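Long-range contacts in ABC transporter binding protein AcbH (Actinoplanes, PDB 3OO8), which serves as the extracellular solute receptor of an ABC transporter, with an exclusive preference for beta-D-galactopyranose: residues 136-141 and 336-341; 157-162 and 283-288; 197-202 and 293-298. The protein carries 2 engineered substitutions. One frame throughout, in Å; residues are numbered along the deposited sequence.

Contact 1: residues 136-141 and 336-341; sequences PLYNYP and HWDVGL
Asn139 and Val339 form an antiparallel hydrogen-bonded pair that ties the short, weakly bonded strand 339-340 to the long strand 134-147 in the mixed sheet of this class 2 solute-binding protein. The evidence is a reciprocal pair of backbone bonds, Asn139 N to Val339 O at 2.9 Å and Val339 N to Asn139 O at 2.8 Å, the second with an N-H...O angle of 166°. Two residues earlier, Leu137 O is buried without a hydrogen-bond partner in the model; Gly340 CA makes a CA-H...O contact with it at 3.5 Å.

Asp338, just ahead of the bridge, can be followed outward atom by atom. Its CB rests on Tyr138 CD1 at 3.6 Å. CG, placed opposite the carbonyl carbon and beside the backbone N (chi1 -64°), lies slightly closer to the same ring carbon. From CG the carboxylate forks: OD2 stays beside Tyr138 CE1, while OD1 turns to Tyr140 CD2 at 3.4 Å. The carboxylate thus touches both tyrosine rings obliquely, its plane 36° from that of Tyr138. The Tyr138 hydroxyl is hydrogen-bonded outside the contact, with Asp301 OD2 and Tyr36 OH, and Tyr140 packs near Trp142 and Gln266, two residues that bind galactose.

At the other end, Leu341 crosses Asn139 at about a right angle. Its CD1 presses on Tyr138 CA at 3.5 Å, its CG lies beside the amide of Asn139, and CD2 reaches the ring of Pro136. The amide is held at both ends: ND2 bonds to Thr300 OG1 outside the contact, and OD1 accepts a hydrogen bond from a water at 2.8 Å, which also donates to Gly340 O at 3.0 Å.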
loop_
_atom_site.group_PDB
_atom_site.type_symbol
_atom_site.label_atom_id
_atom_site.label_comp_id
_atom_site.label_asym_id
_atom_site.label_seq_id
_atom_site.Cartn_x
_atom_site.Cartn_y
_atom_site.Cartn_z
ATOM N N PRO A 136 -1.716 -11.352 -7.566
ATOM C CA PRO A 136 -1.791 -9.874 -7.496
ATOM C C PRO A 136 -1.892 -9.258 -8.877
ATOM O O PRO A 136 -1.524 -9.902 -9.872
ATOM C CB PRO A 136 -0.433 -9.514 -6.872
ATOM C CG PRO A 136 0.495 -10.541 -7.337
ATOM C CD PRO A 136 -0.320 -11.822 -7.434
ATOM N N LEU A 137 -2.352 -8.008 -8.933
ATOM C CA LEU A 137 -2.530 -7.313 -10.218
ATOM C C LEU A 137 -1.731 -6.020 -10.280
ATOM O O LEU A 137 -0.998 -5.806 -11.248
ATOM C CB LEU A 137 -4.025 -7.030 -10.501
ATOM C CG LEU A 137 -4.284 -6.639 -11.966
ATOM C CD1 LEU A 137 -3.984 -7.799 -12.927
ATOM C CD2 LEU A 137 -5.743 -6.169 -12.085
ATOM N N TYR A 138 -1.854 -5.146 -9.271
ATOM C CA TYR A 138 -1.187 -3.840 -9.305
ATOM C C TYR A 138 -0.993 -3.316 -7.877
ATOM O O TYR A 138 -1.634 -3.781 -6.933
ATOM C CB TYR A 138 -1.993 -2.780 -10.105
ATOM C CG TYR A 138 -3.409 -2.647 -9.583
ATOM C CD1 TYR A 138 -3.669 -1.910 -8.416
ATOM C CD2 TYR A 138 -4.463 -3.350 -10.185
ATOM C CE1 TYR A 138 -4.970 -1.860 -7.857
ATOM C CE2 TYR A 138 -5.748 -3.338 -9.623
ATOM C CZ TYR A 138 -5.986 -2.589 -8.479
ATOM O OH TYR A 138 -7.251 -2.591 -7.956
ATOM N N ASN A 139 -0.101 -2.348 -7.760
ATOM C CA ASN A 139 0.115 -1.608 -6.506
ATOM C C ASN A 139 0.504 -0.161 -6.792
ATOM O O ASN A 139 0.574 0.240 -7.962
ATOM C CB ASN A 139 1.041 -2.351 -5.521
ATOM C CG ASN A 139 2.387 -2.737 -6.113
ATOM O OD1 ASN A 139 2.867 -2.135 -7.081
ATOM N ND2 ASN A 139 3.018 -3.751 -5.502
ATOM N N TYR A 140 0.796 0.625 -5.749
ATOM C CA TYR A 140 1.282 2.012 -5.937
ATOM C C TYR A 140 2.115 2.334 -4.703
ATOM O O TYR A 140 1.903 1.751 -3.651
ATOM C CB TYR A 140 0.123 3.004 -6.088
ATOM C CG TYR A 140 -0.681 3.131 -4.828
ATOM C CD1 TYR A 140 -0.329 4.073 -3.861
ATOM C CD2 TYR A 140 -1.776 2.305 -4.601
ATOM C CE1 TYR A 140 -1.067 4.167 -2.682
ATOM C CE2 TYR A 140 -2.502 2.405 -3.432
ATOM C CZ TYR A 140 -2.135 3.335 -2.497
ATOM O OH TYR A 140 -2.835 3.475 -1.298
ATOM N N PRO A 141 3.022 3.304 -4.826
ATOM C CA PRO A 141 3.992 3.551 -3.753
ATOM C C PRO A 141 3.670 4.678 -2.782
ATOM O O PRO A 141 2.952 5.621 -3.118
ATOM C CB PRO A 141 5.246 3.929 -4.543
ATOM C CG PRO A 141 4.648 4.751 -5.713
ATOM C CD PRO A 141 3.371 4.008 -6.082
ATOM N N HIS A 336 -4.219 5.898 -13.885
ATOM C CA HIS A 336 -3.037 6.725 -13.994
ATOM C C HIS A 336 -1.983 6.592 -12.907
ATOM O O HIS A 336 -0.926 7.207 -13.027
ATOM C CB HIS A 336 -3.449 8.197 -14.116
ATOM C CG HIS A 336 -4.340 8.470 -15.289
ATOM N ND1 HIS A 336 -3.957 8.207 -16.586
ATOM C CD2 HIS A 336 -5.594 8.978 -15.360
ATOM C CE1 HIS A 336 -4.939 8.539 -17.406
ATOM N NE2 HIS A 336 -5.941 9.012 -16.688
ATOM N N TRP A 337 -2.242 5.803 -11.859
ATOM C CA TRP A 337 -1.301 5.745 -10.725
ATOM C C TRP A 337 -0.844 4.338 -10.360
ATOM O O TRP A 337 0.310 4.145 -10.016
ATOM C CB TRP A 337 -1.834 6.481 -9.489
ATOM C CG TRP A 337 -2.375 7.812 -9.906
ATOM C CD1 TRP A 337 -3.684 8.175 -9.906
ATOM C CD2 TRP A 337 -1.649 8.899 -10.511
ATOM N NE1 TRP A 337 -3.824 9.443 -10.438
ATOM C CE2 TRP A 337 -2.590 9.905 -10.817
ATOM C CE3 TRP A 337 -0.305 9.125 -10.804
ATOM C CZ2 TRP A 337 -2.222 11.115 -11.397
ATOM C CZ3 TRP A 337 0.059 10.341 -11.394
ATOM C CH2 TRP A 337 -0.893 11.307 -11.677
ATOM N N ASP A 338 -1.753 3.381 -10.383
ATOM C CA ASP A 338 -1.367 2.003 -10.078
ATOM C C ASP A 338 -0.448 1.416 -11.154
ATOM O O ASP A 338 -0.523 1.775 -12.336
ATOM C CB ASP A 338 -2.614 1.135 -9.987
ATOM C CG ASP A 338 -3.529 1.544 -8.845
ATOM O OD1 ASP A 338 -3.043 1.617 -7.707
ATOM O OD2 ASP A 338 -4.733 1.768 -9.073
ATOM N N VAL A 339 0.411 0.496 -10.738
ATOM C CA VAL A 339 1.324 -0.172 -11.669
ATOM C C VAL A 339 1.350 -1.681 -11.447
ATOM O O VAL A 339 1.260 -2.194 -10.311
ATOM C CB VAL A 339 2.781 0.403 -11.599
ATOM C CG1 VAL A 339 2.779 1.903 -12.006
ATOM C CG2 VAL A 339 3.329 0.288 -10.159
ATOM N N GLY A 340 1.451 -2.382 -12.565
ATOM C CA GLY A 340 1.553 -3.846 -12.546
ATOM C C GLY A 340 2.790 -4.372 -11.816
ATOM O O GLY A 340 3.842 -3.725 -11.807
ATOM N N LEU A 341 2.672 -5.588 -11.279
ATOM C CA LEU A 341 3.800 -6.237 -10.590
ATOM C C LEU A 341 4.610 -7.148 -11.500
ATOM O O LEU A 341 5.695 -7.601 -11.106
ATOM C CB LEU A 341 3.347 -7.081 -9.386
ATOM C CG LEU A 341 2.960 -6.313 -8.128
ATOM C CD1 LEU A 341 1.599 -5.631 -8.271
ATOM C CD2 LEU A 341 2.952 -7.298 -6.934
HETATM O O HOH W 1 4.649 -2.991 -9.011
#

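Contact 2: residues 157-162 and 283-288; sequences EVPASW and VFPAIN
Ser161 and Ala286 are bridged through their backbones where two irregular segments meet, one of them running into helix 162-174 and the other following strand 279-282. Ser161 is the N-cap of that helix, its OG accepting from Ala164 N, so the contact sits at a helix start in the solute-binding fold.

The polar part consists of backbone groups and one water. Ala286 N donates to Ala160 O at 3.0 Å along a nearly straight N-H...O line of 175°. The return bond, from Trp162 N to Ala286 O, is 2.8 Å long but bent to 137°; with it the first-turn N-H of Trp162 is spent on the partner segment. Both atoms of Ala286 that pair belong to a single bridge, and no ladder extends from it. Beyond it a water donates to Pro159 O and Val283 O, 2.7 Å from each, and so spans the two backbones.

The apolar part begins with the prolines. Pro285 puts its CB 3.5 Å from Ser161 C, and its CG reaches the ring of Pro159, which is crossed obliquely. Pro159 is backed in turn by Phe165 and Leu168 of helix 162-174.

The aromatic part depends on Trp162. With CG opposite the backbone N (chi1 179°), its indole lies alongside Ile287 and Phe284, pointing the same way as both. The six-membered end of the indole does the touching, while NE1 bonds to Glu231 of helix 220-232. CE3 meets Ile287 CD1 at 3.8 Å. Phe284, which also meets the ring of Phe261 edge-to-face, comes to the indole rim: its CE2 lies in the indole plane, and its CZ is 3.9 Å from Trp162 CZ3.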
loop_
_atom_site.group_PDB
_atom_site.type_symbol
_atom_site.label_atom_id
_atom_site.label_comp_id
_atom_site.label_asym_id
_atom_site.label_seq_id
_atom_site.Cartn_x
_atom_site.Cartn_y
_atom_site.Cartn_z
ATOM N N GLU A 157 19.671 18.456 -3.320
ATOM C CA GLU A 157 19.992 17.112 -3.829
ATOM C C GLU A 157 19.086 16.082 -3.159
ATOM O O GLU A 157 18.695 16.231 -2.004
ATOM C CB GLU A 157 21.456 16.754 -3.541
ATOM C CG GLU A 157 22.476 17.735 -4.112
ATOM C CD GLU A 157 22.441 17.836 -5.630
ATOM O OE1 GLU A 157 22.029 16.872 -6.309
ATOM O OE2 GLU A 157 22.841 18.893 -6.164
ATOM N N VAL A 158 18.718 15.056 -3.924
ATOM C CA VAL A 158 17.940 13.927 -3.393
ATOM C C VAL A 158 18.739 13.203 -2.313
ATOM O O VAL A 158 19.862 12.756 -2.567
ATOM C CB VAL A 158 17.545 12.955 -4.526
ATOM C CG1 VAL A 158 16.968 11.671 -3.903
ATOM C CG2 VAL A 158 16.554 13.622 -5.465
ATOM N N PRO A 159 18.164 13.071 -1.101
ATOM C CA PRO A 159 18.901 12.483 0.018
ATOM C C PRO A 159 18.754 10.957 0.074
ATOM O O PRO A 159 17.630 10.430 0.047
ATOM C CB PRO A 159 18.264 13.154 1.238
ATOM C CG PRO A 159 16.834 13.384 0.810
ATOM C CD PRO A 159 16.846 13.598 -0.686
ATOM N N ALA A 160 19.892 10.267 0.127
ATOM C CA ALA A 160 19.868 8.811 0.281
ATOM C C ALA A 160 19.787 8.375 1.735
ATOM O O ALA A 160 19.350 7.239 2.023
ATOM C CB ALA A 160 21.083 8.184 -0.366
ATOM N N SER A 161 20.281 9.218 2.637
ATOM C CA SER A 161 20.370 8.894 4.054
ATOM C C SER A 161 19.563 9.836 4.923
ATOM O O SER A 161 19.268 10.964 4.521
ATOM C CB SER A 161 21.828 9.023 4.506
ATOM O OG SER A 161 22.226 10.386 4.362
ATOM N N TRP A 162 19.258 9.395 6.141
ATOM C CA TRP A 162 18.578 10.233 7.106
ATOM C C TRP A 162 19.405 11.484 7.372
ATOM O O TRP A 162 18.850 12.570 7.469
ATOM C CB TRP A 162 18.399 9.472 8.407
ATOM C CG TRP A 162 17.734 10.219 9.512
ATOM C CD1 TRP A 162 18.333 10.824 10.585
ATOM C CD2 TRP A 162 16.325 10.427 9.679
ATOM N NE1 TRP A 162 17.391 11.378 11.401
ATOM C CE2 TRP A 162 16.149 11.160 10.874
ATOM C CE3 TRP A 162 15.199 10.066 8.933
ATOM C CZ2 TRP A 162 14.894 11.533 11.355
ATOM C CZ3 TRP A 162 13.930 10.430 9.409
ATOM C CH2 TRP A 162 13.792 11.173 10.613
ATOM N N VAL A 283 12.425 7.641 -2.681
ATOM C CA VAL A 283 12.009 6.796 -1.570
ATOM C C VAL A 283 12.468 7.366 -0.230
ATOM O O VAL A 283 13.483 8.069 -0.130
ATOM C CB VAL A 283 12.466 5.321 -1.762
ATOM C CG1 VAL A 283 12.006 4.857 -3.120
ATOM C CG2 VAL A 283 13.989 5.148 -1.646
ATOM N N PHE A 284 11.719 7.055 0.822
ATOM C CA PHE A 284 12.115 7.569 2.128
ATOM C C PHE A 284 13.561 7.168 2.420
ATOM O O PHE A 284 13.943 6.002 2.181
ATOM C CB PHE A 284 11.184 7.026 3.202
ATOM C CG PHE A 284 11.214 7.825 4.491
ATOM C CD1 PHE A 284 10.283 8.845 4.687
ATOM C CD2 PHE A 284 12.133 7.545 5.498
ATOM C CE1 PHE A 284 10.252 9.594 5.866
ATOM C CE2 PHE A 284 12.116 8.276 6.693
ATOM C CZ PHE A 284 11.193 9.313 6.868
ATOM N N PRO A 285 14.391 8.099 2.927
ATOM C CA PRO A 285 15.829 7.791 3.114
ATOM C C PRO A 285 16.135 6.659 4.095
ATOM O O PRO A 285 15.301 6.298 4.921
ATOM C CB PRO A 285 16.408 9.117 3.624
ATOM C CG PRO A 285 15.505 10.136 2.952
ATOM C CD PRO A 285 14.131 9.539 3.179
ATOM N N ALA A 286 17.344 6.113 3.984
ATOM C CA ALA A 286 17.786 5.005 4.841
ATOM C C ALA A 286 18.095 5.554 6.229
ATOM O O ALA A 286 18.661 6.669 6.368
ATOM C CB ALA A 286 19.016 4.386 4.257
ATOM N N ILE A 287 17.697 4.804 7.259
ATOM C CA ILE A 287 18.050 5.137 8.626
ATOM C C ILE A 287 19.020 4.096 9.173
ATOM O O ILE A 287 20.121 4.419 9.588
ATOM C CB ILE A 287 16.807 5.225 9.535
ATOM C CG1 ILE A 287 15.884 6.350 9.052
ATOM C CG2 ILE A 287 17.246 5.424 11.005
ATOM C CD1 ILE A 287 14.544 6.457 9.810
ATOM N N ASN A 288 18.595 2.832 9.173
ATOM C CA ASN A 288 19.418 1.738 9.712
ATOM C C ASN A 288 19.899 0.970 8.498
ATOM O O ASN A 288 19.130 0.336 7.784
ATOM C CB ASN A 288 18.598 0.883 10.696
ATOM C CG ASN A 288 19.302 -0.392 11.113
ATOM O OD1 ASN A 288 20.396 -0.689 10.645
ATOM N ND2 ASN A 288 18.678 -1.140 12.016
HETATM O O HOH W 2 16.180 8.231 -0.547
#

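Contact 3: residues 197-202 and 293-298; sequences LNLRIN and TDYMDA
Thr293 lies against the guanidinium group of Arg200, its CA 3.5 Å above the plane and over the centre of the group. Its CB, 3.7 Å from Arg200 NH2, extends the same cover. The arginine arrives there because its chain is bent at chi2 (-80°), which carries the flat end from helix 191-201 to Thr293 and Tyr295.

Asp294 hardly touches the helix; its CB instead sits over the ring face of the next residue, Tyr295. That tyrosine provides the polar link. Its O accepts from Arg200 NH1 at 2.9 Å, with an N-H...O angle of 165° and the acceptor close to the guanidinium plane. A water closes a second path, accepting from Arg200 NH2 at 2.9 Å and donating to Tyr295 O at 2.8 Å. NH2 also bonds to Phe284 O, so several bonds fix the rotation of the group. On the apolar side, Tyr295 CB packs on Leu199 CD2 at 3.9 Å, and the edge of the ring faces Leu199 O.

Tyr295 lies in a short, weakly bonded strand, about 295-297, which runs nearly antiparallel to helix segment 197-201 (171°, axes 8.4 Å apart) and pairs in parallel with strand 366-368 in a small two-stranded sheet of this class 2 binding-protein fold. Met296 points its side chain away from the helix, onto Pro141 and Val143; its backbone N is 4.1 Å from Leu199 CD1. At Asp297 the same methyl lies near the backbone N, while OD1 bonds to Ser368 OG and the backbone pairs with that of Trp142, a galactose-binding residue.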
loop_
_atom_site.group_PDB
_atom_site.type_symbol
_atom_site.label_atom_id
_atom_site.label_comp_id
_atom_site.label_asym_id
_atom_site.label_seq_id
_atom_site.Cartn_x
_atom_site.Cartn_y
_atom_site.Cartn_z
ATOM N N LEU A 197 8.991 4.633 9.180
ATOM C CA LEU A 197 9.994 4.705 10.258
ATOM C C LEU A 197 10.256 3.301 10.810
ATOM O O LEU A 197 11.415 2.929 11.006
ATOM C CB LEU A 197 9.539 5.626 11.373
ATOM C CG LEU A 197 9.505 7.087 10.946
ATOM C CD1 LEU A 197 8.973 7.863 12.118
ATOM C CD2 LEU A 197 10.917 7.608 10.625
ATOM N N ASN A 198 9.189 2.546 11.067
ATOM C CA ASN A 198 9.350 1.173 11.566
ATOM C C ASN A 198 10.106 0.269 10.588
ATOM O O ASN A 198 11.034 -0.467 10.994
ATOM C CB ASN A 198 7.976 0.593 11.959
ATOM C CG ASN A 198 8.073 -0.549 12.957
ATOM O OD1 ASN A 198 8.984 -0.592 13.791
ATOM N ND2 ASN A 198 7.063 -1.435 12.942
ATOM N N LEU A 199 9.766 0.348 9.298
ATOM C CA LEU A 199 10.466 -0.448 8.254
ATOM C C LEU A 199 11.937 -0.063 8.123
ATOM O O LEU A 199 12.754 -0.900 7.784
ATOM C CB LEU A 199 9.812 -0.219 6.889
ATOM C CG LEU A 199 8.396 -0.777 6.738
ATOM C CD1 LEU A 199 7.725 -0.329 5.453
ATOM C CD2 LEU A 199 8.432 -2.310 6.803
ATOM N N ARG A 200 12.248 1.219 8.324
ATOM C CA ARG A 200 13.630 1.701 8.186
ATOM C C ARG A 200 14.482 1.462 9.432
ATOM O O ARG A 200 15.687 1.294 9.287
ATOM C CB ARG A 200 13.611 3.211 7.920
ATOM C CG ARG A 200 13.094 3.507 6.523
ATOM C CD ARG A 200 14.174 3.310 5.440
ATOM N NE ARG A 200 13.717 3.803 4.133
ATOM C CZ ARG A 200 12.956 3.113 3.290
ATOM N NH1 ARG A 200 12.581 1.860 3.565
ATOM N NH2 ARG A 200 12.583 3.669 2.157
ATOM N N ILE A 201 13.874 1.483 10.623
ATOM C CA ILE A 201 14.610 1.294 11.903
ATOM C C ILE A 201 14.672 -0.183 12.299
ATOM O O ILE A 201 15.760 -0.708 12.597
ATOM C CB ILE A 201 13.941 2.092 13.028
ATOM C CG1 ILE A 201 14.078 3.568 12.682
ATOM C CG2 ILE A 201 14.638 1.868 14.392
ATOM C CD1 ILE A 201 13.187 4.482 13.525
ATOM N N ASN A 202 13.495 -0.826 12.286
ATOM C CA ASN A 202 13.324 -2.200 12.773
ATOM C C ASN A 202 13.208 -3.290 11.711
ATOM O O ASN A 202 13.443 -4.475 11.998
ATOM C CB ASN A 202 12.139 -2.273 13.744
ATOM C CG ASN A 202 12.315 -1.346 14.940
ATOM O OD1 ASN A 202 11.454 -0.491 15.221
ATOM N ND2 ASN A 202 13.457 -1.452 15.600
ATOM N N THR A 293 16.871 0.833 2.035
ATOM C CA THR A 293 15.556 1.275 1.592
ATOM C C THR A 293 14.833 0.054 1.052
ATOM O O THR A 293 14.105 0.128 0.060
ATOM C CB THR A 293 15.641 2.387 0.507
ATOM O OG1 THR A 293 16.348 1.932 -0.647
ATOM C CG2 THR A 293 16.325 3.634 1.065
ATOM N N ASP A 294 15.019 -1.081 1.728
ATOM C CA ASP A 294 14.546 -2.342 1.154
ATOM C C ASP A 294 13.047 -2.557 1.146
ATOM O O ASP A 294 12.550 -3.461 0.469
ATOM C CB ASP A 294 15.130 -3.511 1.925
ATOM C CG ASP A 294 16.580 -3.745 1.619
ATOM O OD1 ASP A 294 17.037 -3.358 0.516
ATOM O OD2 ASP A 294 17.238 -4.379 2.471
ATOM N N TYR A 295 12.331 -1.746 1.915
ATOM C CA TYR A 295 10.912 -1.996 2.168
ATOM C C TYR A 295 10.086 -0.756 1.906
ATOM O O TYR A 295 10.574 0.375 2.051
ATOM C CB TYR A 295 10.727 -2.463 3.618
ATOM C CG TYR A 295 11.586 -3.642 3.953
ATOM C CD1 TYR A 295 11.462 -4.822 3.225
ATOM C CD2 TYR A 295 12.510 -3.585 5.009
ATOM C CE1 TYR A 295 12.265 -5.914 3.507
ATOM C CE2 TYR A 295 13.309 -4.661 5.304
ATOM C CZ TYR A 295 13.175 -5.818 4.567
ATOM O OH TYR A 295 13.964 -6.904 4.858
ATOM N N MET A 296 8.829 -0.947 1.529
ATOM C CA MET A 296 7.935 0.184 1.238
ATOM C C MET A 296 6.504 -0.292 1.465
ATOM O O MET A 296 6.212 -1.463 1.209
ATOM C CB MET A 296 8.031 0.543 -0.265
ATOM C CG MET A 296 7.353 1.886 -0.618
ATOM S SD MET A 296 7.133 1.997 -2.424
ATOM C CE MET A 296 8.812 2.263 -2.979
ATOM N N ASP A 297 5.617 0.588 1.907
ATOM C CA ASP A 297 4.178 0.322 1.828
ATOM C C ASP A 297 3.790 0.491 0.347
ATOM O O ASP A 297 3.923 1.589 -0.214
ATOM C CB ASP A 297 3.384 1.417 2.604
ATOM C CG ASP A 297 3.145 1.094 4.094
ATOM O OD1 ASP A 297 3.162 -0.085 4.540
ATOM O OD2 ASP A 297 2.907 2.066 4.840
ATOM N N ALA A 298 3.317 -0.581 -0.281
ATOM C CA ALA A 298 2.829 -0.498 -1.669
ATOM C C ALA A 298 1.565 -1.348 -1.733
ATOM O O ALA A 298 1.604 -2.534 -2.085
ATOM C CB ALA A 298 3.908 -0.969 -2.659
HETATM O O HOH W 3 10.502 2.647 0.460
#

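From the N terminus, residues 136-141 come first and 336-341 last, so contact 1 closes the widest loop and encloses the other two. Contact 2 opens at 157-162, contact 3 at 197-202; contact 2 then closes at 283-288 and contact 3 at 293-298, so these two cross. They adjoin through Asn288 ND2 and Ile201 O, 3.0 Å apart, a probable hydrogen bond, and have centres about 11 Å apart. Contact 3 also touches contact 1, where Pro141 CB lies 3.4 Å from Met296 SD. Contact 1 ties strand 134-147 to strand 339-340, contact 2 the start of helix 162-174 to the loop after strand 279-282, and contact 3 helix 191-201 to strand 295-297.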